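Pesticidal crystal protein CRY4AA (Bacillus thuringiensis, PDB 2C9K) kills mosquito larvae as a three-domain, pore-forming delta-endotoxin that binds midgut epithelial cells and promotes their colloid-osmotic lysis. Local coordinates at residues L3-I8 with P410-R414. Residues are numbered along the deposited sequence; the frame is centred on the assembly and turned at random.
Sequences LSAYTI and PILKR
Thr7 and Ile411 are joined by a hydrogen bond from Thr7 OG1 to the backbone O of Ile411, 2.7 Å long, at the junction between the helical pore-forming domain and the middle, beta-rich domain of this three-domain Cry toxin. The hydroxyl meets the carbonyl nearly end on, with a C=O...OG1 angle of 162°. With chi1 at 47°, OG1 sits between the backbone N and carbonyl carbon of Thr7, which turns the hydroxyl to the loop that follows strand 402-407. Thr7 is buried, and its side chain crosses that of Pro410 at about a right angle, OG1 meeting CB of the ring. Three residues before Thr7, the CB of Ser4 packs 3.6 Å from CG1 of Ile411. Ile8 runs alongside Ile411, both side chains pointing the same way, and their CD1 methyls end 4.0 Å apart; Ile8 CA lies 3.6 Å from Leu412 O. The CD1 branch of Leu412, whose CG stands anti to the backbone N (chi1 174°), reaches the backbone O of Thr7.

Other contacts tie each segment into its own domain. Across the helix, Ala5 packs on Phe50 and Val36, within the helical domain, and Ile8 N bonds to Ser4 O at 2.9 Å. The loop is held by Ser431 OG, bonded to Pro410 O, and by Asn429, whose OD1 accepts from the N of both Leu412 and Lys413.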
ATOM      1  N   LEU A   3       6.645 -13.767  -5.444  1.00 45.73           N
ATOM      2  CA  LEU A   3       7.277 -13.821  -4.127  1.00 42.82           C
ATOM      3  C   LEU A   3       6.250 -13.293  -3.125  1.00 40.19           C
ATOM      4  O   LEU A   3       6.077 -12.083  -2.985  1.00 41.89           O
ATOM      5  CB  LEU A   3       8.550 -12.964  -4.125  1.00 43.23           C
ATOM      6  CG  LEU A   3       9.527 -13.120  -2.953  1.00 45.19           C
ATOM      7  CD1 LEU A   3       9.466 -14.535  -2.378  1.00 45.58           C
ATOM      8  CD2 LEU A   3      10.938 -12.791  -3.432  1.00 43.91           C
ATOM      9  N   SER A   4       5.571 -14.212  -2.441  0.50 35.38           N
ATOM     10  CA  SER A   4       4.510 -13.866  -1.499  0.50 31.21           C
ATOM     11  C   SER A   4       4.882 -13.332  -0.126  0.50 29.05           C
ATOM     12  O   SER A   4       4.014 -12.870   0.602  0.50 28.49           O
ATOM     13  CB  SER A   4       3.582 -15.066  -1.315  0.50 31.56           C
ATOM     14  OG  SER A   4       4.258 -16.140  -0.686  1.00 31.90           O
ATOM     15  N   ALA A   5       6.151 -13.389   0.247  1.00 27.96           N
ATOM     16  CA  ALA A   5       6.540 -12.887   1.561  1.00 26.48           C
ATOM     17  C   ALA A   5       6.168 -11.412   1.703  1.00 27.97           C
ATOM     18  O   ALA A   5       5.623 -11.001   2.729  1.00 29.38           O
ATOM     19  CB  ALA A   5       8.034 -13.075   1.781  1.00 24.40           C
ATOM     20  N   TYR A   6       6.466 -10.619   0.674  1.00 28.31           N
ATOM     21  CA  TYR A   6       6.151  -9.190   0.678  1.00 28.84           C
ATOM     22  C   TYR A   6       4.724  -8.963   1.159  1.00 28.23           C
ATOM     23  O   TYR A   6       4.491  -8.279   2.156  1.00 28.49           O
ATOM     24  CB  TYR A   6       6.294  -8.607  -0.733  1.00 31.36           C
ATOM     25  CG  TYR A   6       7.702  -8.602  -1.294  1.00 34.10           C
ATOM     26  CD1 TYR A   6       7.915  -8.575  -2.669  1.00 33.64           C
ATOM     27  CD2 TYR A   6       8.819  -8.603  -0.452  1.00 34.28           C
ATOM     28  CE1 TYR A   6       9.197  -8.549  -3.198  1.00 35.25           C
ATOM     29  CE2 TYR A   6      10.108  -8.576  -0.969  1.00 34.84           C
ATOM     30  CZ  TYR A   6      10.291  -8.550  -2.346  1.00 36.16           C
ATOM     31  OH  TYR A   6      11.565  -8.539  -2.875  1.00 37.33           O
ATOM     32  N   THR A   7       3.768  -9.548   0.445  1.00 26.98           N
ATOM     33  CA  THR A   7       2.368  -9.395   0.795  1.00 26.43           C
ATOM     34  C   THR A   7       1.942 -10.123   2.074  1.00 27.38           C
ATOM     35  O   THR A   7       0.979  -9.709   2.713  1.00 29.68           O
ATOM     36  CB  THR A   7       1.454  -9.816  -0.378  1.00 25.28           C
ATOM     37  OG1 THR A   7       1.896 -11.069  -0.909  1.00 25.64           O
ATOM     38  CG2 THR A   7       1.487  -8.765  -1.481  1.00 22.79           C
ATOM     39  N   ILE A   8       2.640 -11.193   2.458  1.00 26.37           N
ATOM     40  CA  ILE A   8       2.284 -11.908   3.690  1.00 26.19           C
ATOM     41  C   ILE A   8       2.802 -11.176   4.933  1.00 26.89           C
ATOM     42  O   ILE A   8       2.088 -11.013   5.917  1.00 27.45           O
ATOM     43  CB  ILE A   8       2.861 -13.341   3.741  1.00 25.55           C
ATOM     44  CG1 ILE A   8       2.180 -14.237   2.704  1.00 22.88           C
ATOM     45  CG2 ILE A   8       2.651 -13.918   5.143  1.00 25.16           C
ATOM     46  CD1 ILE A   8       2.822 -15.596   2.569  1.00 14.71           C
ATOM     47  N   PRO A 410       0.185 -11.499  -5.109  1.00 19.78           N
ATOM     48  CA  PRO A 410       0.343 -12.712  -4.302  1.00 19.90           C
ATOM     49  C   PRO A 410      -0.662 -12.866  -3.157  1.00 20.08           C
ATOM     50  O   PRO A 410      -1.418 -11.944  -2.845  1.00 19.15           O
ATOM     51  CB  PRO A 410       1.778 -12.593  -3.793  1.00 18.96           C
ATOM     52  CG  PRO A 410       2.458 -11.847  -4.889  1.00 18.33           C
ATOM     53  CD  PRO A 410       1.455 -10.763  -5.188  1.00 17.90           C
ATOM     54  N   ILE A 411      -0.658 -14.047  -2.537  1.00 20.68           N
ATOM     55  CA  ILE A 411      -1.539 -14.332  -1.410  1.00 20.15           C
ATOM     56  C   ILE A 411      -1.235 -13.368  -0.261  1.00 21.43           C
ATOM     57  O   ILE A 411      -0.173 -12.736  -0.223  1.00 21.47           O
ATOM     58  CB  ILE A 411      -1.349 -15.768  -0.897  1.00 19.37           C
ATOM     59  CG1 ILE A 411       0.140 -16.039  -0.646  1.00 18.16           C
ATOM     60  CG2 ILE A 411      -1.935 -16.755  -1.892  1.00 19.63           C
ATOM     61  CD1 ILE A 411       0.429 -17.427  -0.078  1.00 16.13           C
ATOM     62  N   LEU A 412      -2.168 -13.270   0.679  1.00 21.27           N
ATOM     63  CA  LEU A 412      -2.022 -12.374   1.816  1.00 20.82           C
ATOM     64  C   LEU A 412      -1.729 -13.129   3.109  1.00 22.62           C
ATOM     65  O   LEU A 412      -1.280 -12.543   4.099  1.00 23.22           O
ATOM     66  CB  LEU A 412      -3.298 -11.555   1.969  1.00 19.33           C
ATOM     67  CG  LEU A 412      -3.391 -10.653   3.186  1.00 18.13           C
ATOM     68  CD1 LEU A 412      -2.340  -9.570   3.093  1.00 18.63           C
ATOM     69  CD2 LEU A 412      -4.769 -10.061   3.251  1.00 18.03           C
ATOM     70  N   LYS A 413      -1.981 -14.433   3.095  1.00 23.26           N
ATOM     71  CA  LYS A 413      -1.752 -15.267   4.266  1.00 23.96           C
ATOM     72  C   LYS A 413      -0.990 -16.536   3.907  1.00 25.13           C
ATOM     73  O   LYS A 413      -0.941 -16.921   2.742  1.00 23.40           O
ATOM     74  CB  LYS A 413      -3.093 -15.646   4.897  1.00 22.70           C
ATOM     75  CG  LYS A 413      -3.960 -14.468   5.265  1.00 22.68           C
ATOM     76  CD  LYS A 413      -5.157 -14.902   6.091  1.00 23.26           C
ATOM     77  CE  LYS A 413      -6.173 -15.690   5.278  1.00 24.25           C
ATOM     78  NZ  LYS A 413      -6.961 -14.841   4.352  1.00 21.86           N
ATOM     79  N   ARG A 414      -0.394 -17.179   4.910  0.50 27.92           N
ATOM     80  CA  ARG A 414       0.330 -18.423   4.682  0.50 31.49           C
ATOM     81  C   ARG A 414      -0.670 -19.403   4.098  0.50 32.89           C
ATOM     82  O   ARG A 414      -1.749 -19.616   4.651  0.50 32.01           O
ATOM     83  CB  ARG A 414       0.896 -18.970   5.983  0.50 33.92           C
ATOM     84  CG  ARG A 414       1.944 -18.085   6.608  1.00 38.29           C
ATOM     85  CD  ARG A 414       2.474 -18.727   7.875  1.00 42.30           C
ATOM     86  NE  ARG A 414       3.187 -19.965   7.586  1.00 44.76           N
ATOM     87  CZ  ARG A 414       3.605 -20.819   8.512  1.00 47.38           C
ATOM     88  NH1 ARG A 414       3.377 -20.573   9.796  1.00 46.85           N
ATOM     89  NH2 ARG A 414       4.267 -21.913   8.151  1.00 48.92           N
TER